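Long-range contacts in thioredoxin-like protein (Bacteroides caccae ATCC 43185, PDB 4YOD), which has a thioredoxin fold with a CxxC pair at a helix start and is probably a thiol-disulphide oxidoreductase, its substrate unknown: residues A199-Q204 and A278-L283; N173-L178 and L263-T268; E191-L196 and E231-W236. All blocks are in the same frame, centred on the assembly; numbering follows the deposited sequence.

Interaction 1 (A199-Q204 and A278-L283); sequences APIISQ and AIEEYL
A199 meets E280 where two helices of the thioredoxin fold, 200-207 and 276-286, pack on one another beside the central sheet; the short segments compared here cross at 63°, with their axes 9.5 Å apart. The methyl CB of A199, at the N-cap position of helix 200-207, rests on the carboxylate carbon, 3.6 Å from E280 CD. At P200 the ring atom CD comes 3.7 Å from E280 OE2. I201 follows with both branches: CG2 touches the carbonyl O and CG of E280, while CG1, anti to the backbone N (chi1 -164°), packs on L283 CB. Its own N-H, in the first turn of the helix, is bonded to a water that in turn donates to E280 OE2 at 2.7 Å. An alanine in place of E280 would probably leave that water without its carboxylate partner and open a gap beside the methyl of A199. Deeper in, I202 and I279 both pack on L178 of strand 176-181, and the tip of I202 comes near the second helix. The side chains of I202 and L283 cross at about a right angle, I202 CD1 lying 3.7 Å from L283 CD1 and 4.1 Å from I279 CG2.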
loop_
_atom_site.group_PDB
_atom_site.type_symbol
_atom_site.label_atom_id
_atom_site.label_comp_id
_atom_site.label_asym_id
_atom_site.label_seq_id
_atom_site.Cartn_x
_atom_site.Cartn_y
_atom_site.Cartn_z
ATOM N N ALA A 199 22.138 -3.068 -1.046
ATOM C CA ALA A 199 21.551 -4.413 -1.020
ATOM C C ALA A 199 22.304 -5.300 -2.028
ATOM O O ALA A 199 22.233 -5.036 -3.230
ATOM C CB ALA A 199 20.065 -4.357 -1.330
ATOM N N PRO A 200 23.102 -6.290 -1.567
ATOM C CA PRO A 200 23.930 -7.075 -2.511
ATOM C C PRO A 200 23.150 -7.843 -3.579
ATOM O O PRO A 200 23.637 -7.933 -4.710
ATOM C CB PRO A 200 24.696 -8.039 -1.602
ATOM C CG PRO A 200 24.692 -7.395 -0.270
ATOM C CD PRO A 200 23.395 -6.666 -0.165
ATOM N N ILE A 201 21.954 -8.374 -3.247
ATOM C CA ILE A 201 21.141 -9.137 -4.205
ATOM C C ILE A 201 20.762 -8.274 -5.452
ATOM O O ILE A 201 20.723 -8.822 -6.557
ATOM C CB ILE A 201 19.879 -9.793 -3.545
ATOM C CG1 ILE A 201 19.257 -10.893 -4.440
ATOM C CG2 ILE A 201 18.817 -8.759 -3.093
ATOM C CD1 ILE A 201 20.240 -12.073 -4.828
ATOM N N ILE A 202 20.522 -6.946 -5.277
ATOM C CA ILE A 202 20.162 -6.007 -6.356
ATOM C C ILE A 202 21.301 -5.948 -7.394
ATOM O O ILE A 202 21.080 -6.242 -8.567
ATOM C CB ILE A 202 19.831 -4.586 -5.793
ATOM C CG1 ILE A 202 18.734 -4.619 -4.683
ATOM C CG2 ILE A 202 19.488 -3.588 -6.912
ATOM C CD1 ILE A 202 17.287 -4.891 -5.060
ATOM N N SER A 203 22.517 -5.598 -6.931
ATOM C CA SER A 203 23.745 -5.493 -7.725
ATOM C C SER A 203 24.049 -6.802 -8.462
ATOM O O SER A 203 24.429 -6.762 -9.633
ATOM C CB SER A 203 24.926 -5.111 -6.832
ATOM O OG SER A 203 24.539 -4.216 -5.800
ATOM N N GLN A 204 23.846 -7.955 -7.785
ATOM C CA GLN A 204 24.092 -9.295 -8.322
ATOM C C GLN A 204 23.143 -9.625 -9.462
ATOM O O GLN A 204 23.615 -10.034 -10.519
ATOM C CB GLN A 204 23.972 -10.350 -7.205
ATOM C CG GLN A 204 24.180 -11.802 -7.644
ATOM C CD GLN A 204 23.584 -12.810 -6.677
ATOM O OE1 GLN A 204 23.553 -12.617 -5.448
ATOM N NE2 GLN A 204 23.124 -13.937 -7.212
ATOM N N ALA A 278 11.839 -5.119 2.072
ATOM C CA ALA A 278 10.854 -6.071 1.549
ATOM C C ALA A 278 11.297 -6.593 0.175
ATOM O O ALA A 278 11.248 -7.796 -0.069
ATOM C CB ALA A 278 9.476 -5.405 1.441
ATOM N N ILE A 279 11.760 -5.691 -0.702
ATOM C CA ILE A 279 12.233 -6.056 -2.045
ATOM C C ILE A 279 13.476 -6.936 -1.912
ATOM O O ILE A 279 13.555 -7.985 -2.561
ATOM C CB ILE A 279 12.479 -4.807 -2.923
ATOM C CG1 ILE A 279 11.118 -4.181 -3.326
ATOM C CG2 ILE A 279 13.298 -5.161 -4.209
ATOM C CD1 ILE A 279 11.233 -2.811 -3.804
ATOM N N GLU A 280 14.426 -6.515 -1.065
ATOM C CA GLU A 280 15.669 -7.258 -0.842
ATOM C C GLU A 280 15.366 -8.663 -0.325
ATOM O O GLU A 280 15.923 -9.619 -0.842
ATOM C CB GLU A 280 16.588 -6.495 0.130
ATOM C CG GLU A 280 17.956 -7.120 0.324
ATOM C CD GLU A 280 18.842 -6.471 1.372
ATOM O OE1 GLU A 280 18.348 -5.619 2.148
ATOM O OE2 GLU A 280 20.040 -6.828 1.422
ATOM N N GLU A 281 14.463 -8.798 0.668
ATOM C CA GLU A 281 14.171 -10.125 1.203
ATOM C C GLU A 281 13.471 -10.987 0.178
ATOM O O GLU A 281 13.867 -12.129 0.016
ATOM C CB GLU A 281 13.368 -10.055 2.490
ATOM C CG GLU A 281 14.190 -9.599 3.682
ATOM C CD GLU A 281 13.474 -9.718 5.013
ATOM O OE1 GLU A 281 12.337 -10.243 5.035
ATOM O OE2 GLU A 281 14.052 -9.281 6.035
ATOM N N TYR A 282 12.519 -10.424 -0.582
ATOM C CA TYR A 282 11.809 -11.153 -1.628
ATOM C C TYR A 282 12.782 -11.733 -2.653
ATOM O O TYR A 282 12.638 -12.886 -3.046
ATOM C CB TYR A 282 10.806 -10.238 -2.356
ATOM C CG TYR A 282 9.944 -10.995 -3.340
ATOM C CD1 TYR A 282 10.424 -11.335 -4.598
ATOM C CD2 TYR A 282 8.670 -11.430 -2.990
ATOM C CE1 TYR A 282 9.661 -12.085 -5.486
ATOM C CE2 TYR A 282 7.888 -12.166 -3.878
ATOM C CZ TYR A 282 8.391 -12.495 -5.125
ATOM O OH TYR A 282 7.652 -13.246 -6.010
ATOM N N LEU A 283 13.712 -10.911 -3.141
ATOM C CA LEU A 283 14.673 -11.340 -4.161
ATOM C C LEU A 283 15.646 -12.372 -3.597
ATOM O O LEU A 283 16.061 -13.272 -4.325
ATOM C CB LEU A 283 15.428 -10.137 -4.729
ATOM C CG LEU A 283 14.587 -9.182 -5.602
ATOM C CD1 LEU A 283 15.382 -7.960 -5.942
ATOM C CD2 LEU A 283 14.064 -9.879 -6.880
HETATM O O HOH W 1 20.804 -8.749 -0.325
#

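Interaction 2 (N173-L178 and L263-T268); sequences NADYLL and LNKEKT
L177 and L263 pair as antiparallel neighbours where strand 176-181 begins and strand 259-263 ends, inside the thioredoxin-fold sheet, joined by two backbone hydrogen bonds: L177 N to L263 O at 3.0 Å, and L263 N to L177 O at 2.8 Å. Beyond L263 the chain reverses through a type I turn, N264 to K267, that leads into strand 269-272. N264 OD1 accepts a bond from T268 N, just past the turn, which stands above the plane of the amide carbonyl, and a weak one from E266 N. The side chain of L177 can be followed outward. CB lies beside L263 CB, the two leucines side by side and pointing the same way; CG is anti to the backbone N (chi1 -166°); of the end methyls, CD2 meets L263 CD1 at 4.0 Å and CD1 meets K267 CE at 3.9 Å. K267 thus touches the leucine through CE alone, while NZ bonds to L172 O and to a water that also donates to the carbonyls of A174 and N264. A second water links A174 N to K265 O. At the outer margin K265 CD passes 3.5 Å from D175 OD1, with K265 NZ 4.7 Å from that oxygen. Past the paired leucines, CA-H...O contacts, waters and a lysine ammonium hold the backbones together in place of N-H...O pairing, and the opposite charges of D175 and K265 probably add only a mild attraction.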
loop_
_atom_site.group_PDB
_atom_site.type_symbol
_atom_site.label_atom_id
_atom_site.label_comp_id
_atom_site.label_asym_id
_atom_site.label_seq_id
_atom_site.Cartn_x
_atom_site.Cartn_y
_atom_site.Cartn_z
ATOM N N ASN A 173 12.908 -6.483 -20.930
ATOM C CA ASN A 173 12.915 -7.927 -20.761
ATOM C C ASN A 173 13.853 -8.348 -19.649
ATOM O O ASN A 173 15.075 -8.212 -19.786
ATOM C CB ASN A 173 13.312 -8.602 -22.084
ATOM C CG ASN A 173 12.501 -8.112 -23.261
ATOM O OD1 ASN A 173 11.270 -8.086 -23.226
ATOM N ND2 ASN A 173 13.174 -7.684 -24.320
ATOM N N ALA A 174 13.270 -8.858 -18.545
ATOM C CA ALA A 174 13.990 -9.376 -17.372
ATOM C C ALA A 174 13.053 -10.200 -16.499
ATOM O O ALA A 174 11.848 -9.932 -16.482
ATOM C CB ALA A 174 14.578 -8.224 -16.556
ATOM N N ASP A 175 13.611 -11.157 -15.722
ATOM C CA ASP A 175 12.842 -11.964 -14.755
ATOM C C ASP A 175 12.167 -11.072 -13.723
ATOM O O ASP A 175 11.078 -11.394 -13.252
ATOM C CB ASP A 175 13.747 -12.983 -14.024
ATOM C CG ASP A 175 14.169 -14.210 -14.824
ATOM O OD1 ASP A 175 13.746 -14.336 -16.000
ATOM O OD2 ASP A 175 14.895 -15.061 -14.263
ATOM N N TYR A 176 12.816 -9.947 -13.378
ATOM C CA TYR A 176 12.292 -8.995 -12.408
ATOM C C TYR A 176 12.508 -7.576 -12.858
ATOM O O TYR A 176 13.529 -7.250 -13.472
ATOM C CB TYR A 176 12.936 -9.187 -11.017
ATOM C CG TYR A 176 12.645 -10.524 -10.371
ATOM C CD1 TYR A 176 11.398 -10.797 -9.819
ATOM C CD2 TYR A 176 13.634 -11.498 -10.261
ATOM C CE1 TYR A 176 11.120 -12.032 -9.233
ATOM C CE2 TYR A 176 13.377 -12.725 -9.646
ATOM C CZ TYR A 176 12.115 -12.988 -9.141
ATOM O OH TYR A 176 11.841 -14.188 -8.533
ATOM N N LEU A 177 11.545 -6.726 -12.534
ATOM C CA LEU A 177 11.623 -5.300 -12.812
ATOM C C LEU A 177 11.344 -4.547 -11.537
ATOM O O LEU A 177 10.268 -4.702 -10.949
ATOM C CB LEU A 177 10.655 -4.841 -13.934
ATOM C CG LEU A 177 10.992 -3.430 -14.450
ATOM C CD1 LEU A 177 11.079 -3.377 -15.940
ATOM C CD2 LEU A 177 10.146 -2.344 -13.794
ATOM N N LEU A 178 12.310 -3.728 -11.117
ATOM C CA LEU A 178 12.194 -2.873 -9.947
ATOM C C LEU A 178 11.906 -1.464 -10.447
ATOM O O LEU A 178 12.754 -0.834 -11.083
ATOM C CB LEU A 178 13.477 -2.935 -9.092
ATOM C CG LEU A 178 13.349 -2.627 -7.601
ATOM C CD1 LEU A 178 14.686 -2.821 -6.934
ATOM C CD2 LEU A 178 12.880 -1.191 -7.336
ATOM N N LEU A 263 8.047 -6.127 -10.052
ATOM C CA LEU A 263 7.236 -6.821 -11.058
ATOM C C LEU A 263 7.935 -8.104 -11.492
ATOM O O LEU A 263 9.157 -8.156 -11.472
ATOM C CB LEU A 263 6.956 -5.932 -12.299
ATOM C CG LEU A 263 6.682 -4.410 -12.116
ATOM C CD1 LEU A 263 6.421 -3.736 -13.480
ATOM C CD2 LEU A 263 5.469 -4.139 -11.168
ATOM N N ASN A 264 7.173 -9.128 -11.929
ATOM C CA ASN A 264 7.780 -10.367 -12.429
ATOM C C ASN A 264 8.054 -10.215 -13.958
ATOM O O ASN A 264 7.942 -9.100 -14.492
ATOM C CB ASN A 264 6.918 -11.604 -12.098
ATOM C CG ASN A 264 5.620 -11.738 -12.865
ATOM O OD1 ASN A 264 5.291 -10.956 -13.762
ATOM N ND2 ASN A 264 4.872 -12.778 -12.566
ATOM N N LYS A 265 8.396 -11.329 -14.638
ATOM C CA LYS A 265 8.734 -11.423 -16.069
ATOM C C LYS A 265 7.604 -10.890 -16.988
ATOM O O LYS A 265 7.893 -10.247 -18.006
ATOM C CB LYS A 265 9.042 -12.890 -16.423
ATOM C CG LYS A 265 9.534 -13.120 -17.866
ATOM C CD LYS A 265 10.918 -13.764 -17.919
ATOM C CE LYS A 265 11.454 -13.907 -19.331
ATOM N NZ LYS A 265 11.832 -12.596 -19.940
ATOM N N GLU A 266 6.339 -11.174 -16.626
ATOM C CA GLU A 266 5.121 -10.775 -17.369
ATOM C C GLU A 266 4.602 -9.393 -16.925
ATOM O O GLU A 266 3.542 -8.967 -17.391
ATOM C CB GLU A 266 4.000 -11.818 -17.178
ATOM C CG GLU A 266 4.368 -13.241 -17.562
ATOM C CD GLU A 266 3.268 -14.249 -17.289
ATOM O OE1 GLU A 266 3.185 -14.739 -16.139
ATOM O OE2 GLU A 266 2.483 -14.543 -18.221
ATOM N N LYS A 267 5.346 -8.707 -16.019
ATOM C CA LYS A 267 5.031 -7.384 -15.459
ATOM C C LYS A 267 3.867 -7.450 -14.471
ATOM O O LYS A 267 3.277 -6.419 -14.161
ATOM C CB LYS A 267 4.786 -6.291 -16.545
ATOM C CG LYS A 267 5.952 -6.125 -17.542
ATOM C CD LYS A 267 7.260 -5.635 -16.881
ATOM C CE LYS A 267 8.382 -5.467 -17.887
ATOM N NZ LYS A 267 8.803 -6.773 -18.467
ATOM N N THR A 268 3.574 -8.647 -13.929
ATOM C CA THR A 268 2.591 -8.791 -12.850
ATOM C C THR A 268 3.231 -8.171 -11.594
ATOM O O THR A 268 4.404 -8.437 -11.333
ATOM C CB THR A 268 2.231 -10.272 -12.643
ATOM O OG1 THR A 268 1.566 -10.755 -13.800
ATOM C CG2 THR A 268 1.371 -10.514 -11.394
HETATM O O HOH W 2 10.409 -9.492 -19.168
HETATM O O HOH W 3 9.844 -7.936 -16.054
#

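Interaction 3 (E191-L196 and E231-W236); sequences ETIEGL and EFPKEW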
loop_
_atom_site.group_PDB
_atom_site.type_symbol
_atom_site.label_atom_id
_atom_site.label_comp_id
_atom_site.label_asym_id
_atom_site.label_seq_id
_atom_site.Cartn_x
_atom_site.Cartn_y
_atom_site.Cartn_z
ATOM N N GLU A 191 17.906 8.522 0.337
ATOM C CA GLU A 191 17.931 7.436 1.322
ATOM C C GLU A 191 17.581 6.088 0.636
ATOM O O GLU A 191 18.250 5.079 0.877
ATOM C CB GLU A 191 16.924 7.764 2.437
ATOM C CG GLU A 191 17.123 7.014 3.739
ATOM C CD GLU A 191 16.266 7.554 4.868
ATOM O OE1 GLU A 191 15.039 7.298 4.862
ATOM O OE2 GLU A 191 16.818 8.257 5.746
ATOM N N THR A 192 16.570 6.106 -0.255
ATOM C CA THR A 192 16.117 4.946 -1.022
ATOM C C THR A 192 17.190 4.522 -2.052
ATOM O O THR A 192 17.428 3.321 -2.179
ATOM C CB THR A 192 14.746 5.230 -1.661
ATOM O OG1 THR A 192 13.801 5.382 -0.605
ATOM C CG2 THR A 192 14.275 4.111 -2.581
ATOM N N ILE A 193 17.835 5.480 -2.761
ATOM C CA ILE A 193 18.922 5.176 -3.711
ATOM C C ILE A 193 20.044 4.413 -2.966
ATOM O O ILE A 193 20.490 3.369 -3.449
ATOM C CB ILE A 193 19.471 6.441 -4.453
ATOM C CG1 ILE A 193 18.444 6.996 -5.474
ATOM C CG2 ILE A 193 20.801 6.141 -5.163
ATOM C CD1 ILE A 193 18.595 8.477 -5.833
ATOM N N GLU A 194 20.440 4.914 -1.771
ATOM C CA GLU A 194 21.484 4.339 -0.917
ATOM C C GLU A 194 21.099 2.938 -0.420
ATOM O O GLU A 194 21.937 2.036 -0.440
ATOM C CB GLU A 194 21.787 5.276 0.266
ATOM C CG GLU A 194 23.265 5.392 0.612
ATOM C CD GLU A 194 24.225 5.653 -0.539
ATOM O OE1 GLU A 194 24.015 6.632 -1.291
ATOM O OE2 GLU A 194 25.194 4.872 -0.682
ATOM N N GLY A 195 19.838 2.767 -0.034
ATOM C CA GLY A 195 19.298 1.487 0.418
ATOM C C GLY A 195 19.310 0.419 -0.665
ATOM O O GLY A 195 19.619 -0.740 -0.383
ATOM N N LEU A 196 19.007 0.808 -1.920
ATOM C CA LEU A 196 19.051 -0.090 -3.071
ATOM C C LEU A 196 20.496 -0.441 -3.448
ATOM O O LEU A 196 20.768 -1.601 -3.769
ATOM C CB LEU A 196 18.301 0.504 -4.281
ATOM C CG LEU A 196 16.769 0.529 -4.151
ATOM C CD1 LEU A 196 16.150 1.359 -5.244
ATOM C CD2 LEU A 196 16.177 -0.883 -4.126
ATOM N N GLU A 231 23.305 11.102 -9.182
ATOM C CA GLU A 231 23.011 10.321 -7.972
ATOM C C GLU A 231 22.570 8.876 -8.291
ATOM O O GLU A 231 22.849 7.967 -7.505
ATOM C CB GLU A 231 21.925 11.011 -7.132
ATOM C CG GLU A 231 22.469 12.093 -6.211
ATOM C CD GLU A 231 21.505 12.613 -5.157
ATOM O OE1 GLU A 231 20.720 11.806 -4.606
ATOM O OE2 GLU A 231 21.571 13.825 -4.848
ATOM N N PHE A 232 21.875 8.675 -9.425
ATOM C CA PHE A 232 21.401 7.356 -9.857
ATOM C C PHE A 232 22.527 6.552 -10.493
ATOM O O PHE A 232 23.226 7.094 -11.351
ATOM C CB PHE A 232 20.244 7.485 -10.865
ATOM C CG PHE A 232 18.966 8.035 -10.287
ATOM C CD1 PHE A 232 18.013 7.186 -9.733
ATOM C CD2 PHE A 232 18.717 9.402 -10.279
ATOM C CE1 PHE A 232 16.837 7.696 -9.182
ATOM C CE2 PHE A 232 17.533 9.909 -9.737
ATOM C CZ PHE A 232 16.604 9.054 -9.189
ATOM N N PRO A 233 22.700 5.253 -10.141
ATOM C CA PRO A 233 23.757 4.452 -10.790
ATOM C C PRO A 233 23.520 4.314 -12.293
ATOM O O PRO A 233 22.369 4.259 -12.727
ATOM C CB PRO A 233 23.643 3.090 -10.092
ATOM C CG PRO A 233 22.949 3.376 -8.803
ATOM C CD PRO A 233 21.976 4.458 -9.135
ATOM N N LYS A 234 24.607 4.281 -13.086
ATOM C CA LYS A 234 24.560 4.152 -14.549
ATOM C C LYS A 234 23.981 2.798 -14.977
ATOM O O LYS A 234 23.488 2.667 -16.097
ATOM C CB LYS A 234 25.965 4.339 -15.155
ATOM C CG LYS A 234 26.395 5.796 -15.235
ATOM C CD LYS A 234 27.720 5.954 -15.962
ATOM C CE LYS A 234 28.166 7.394 -16.011
ATOM N NZ LYS A 234 29.518 7.535 -16.619
ATOM N N GLU A 235 24.039 1.805 -14.071
ATOM C CA GLU A 235 23.541 0.437 -14.250
ATOM C C GLU A 235 22.006 0.392 -14.288
ATOM O O GLU A 235 21.437 -0.601 -14.741
ATOM C CB GLU A 235 24.088 -0.484 -13.141
ATOM C CG GLU A 235 25.605 -0.664 -13.180
ATOM C CD GLU A 235 26.478 0.477 -12.676
ATOM O OE1 GLU A 235 26.017 1.253 -11.806
ATOM O OE2 GLU A 235 27.637 0.584 -13.142
ATOM N N TRP A 236 21.334 1.465 -13.835
ATOM C CA TRP A 236 19.871 1.542 -13.883
ATOM C C TRP A 236 19.433 2.290 -15.121
ATOM O O TRP A 236 20.218 3.045 -15.697
ATOM C CB TRP A 236 19.283 2.252 -12.646
ATOM C CG TRP A 236 19.631 1.709 -11.289
ATOM C CD1 TRP A 236 20.407 0.625 -10.996
ATOM C CD2 TRP A 236 19.269 2.293 -10.037
ATOM N NE1 TRP A 236 20.523 0.481 -9.638
ATOM C CE2 TRP A 236 19.834 1.489 -9.021
ATOM C CE3 TRP A 236 18.474 3.395 -9.670
ATOM C CZ2 TRP A 236 19.667 1.775 -7.663
ATOM C CZ3 TRP A 236 18.292 3.667 -8.325
ATOM C CH2 TRP A 236 18.887 2.865 -7.338
#
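Helix segment 191-196 faces an irregular stretch, 231-236, that closes with a type I turn from P233 to W236; the backbones come nearest at I193 and F232, whose CA atoms are 7.0 Å apart. I193 carries most of the contact. Its CG1 is anti to the carbonyl carbon (chi1 -71°), and from there CD1 reaches over one face of the F232 ring, 4.0 Å from the centroid and 16° off the normal, a CH-pi contact displaced toward the rim atoms CE1 and CZ. The other branch, CG2, sits 3.6 Å from the carbonyl O of E231. The acidic tip of E231 also passes near, OE1 lying 4.1 Å from I193 CD1, and makes a weak hydrogen bond to T190. One turn later L196 takes up the far end of W236: CB lies against CZ2 and CH2, and CD1 is 3.8 Å from CH2. The indole is itself backed by P233, whose CD stands 3.5 Å above the ring plane over its centre, while W236 CE3 meets the edge of the F232 ring in its plane. No hydrogen bond joins the two segments; apolar side chains make most of the contact. It joins helix 187-197, which starts at the putative CxxC pair, to the loop between helix 222-228 and strand 237-240, with F180 of strand 176-181 touching I193 and W236, and V213 and I206 also against the indole.

In the fold
All three contacts belong to the thioredoxin-fold part of the chain and meet around strand 176-181, the middle strand of its five-stranded mixed sheet. Interaction 1 lies about 14 Å from interaction 2 and 13 Å from interaction 3, centre to centre, and interactions 2 and 3 are about 19 Å apart. L178 joins them: it packs on I202 and I279 of interaction 1 and on L196 of interaction 3. Along the chain the first segments come in the order 173-178, 191-196, 199-204, and the second in the order 231-236, 263-268, 278-283. Successive elements of the fold are thus tied to later ones across the sheet and its helices, and interaction 3 lies near the putative CxxC pair, through I193.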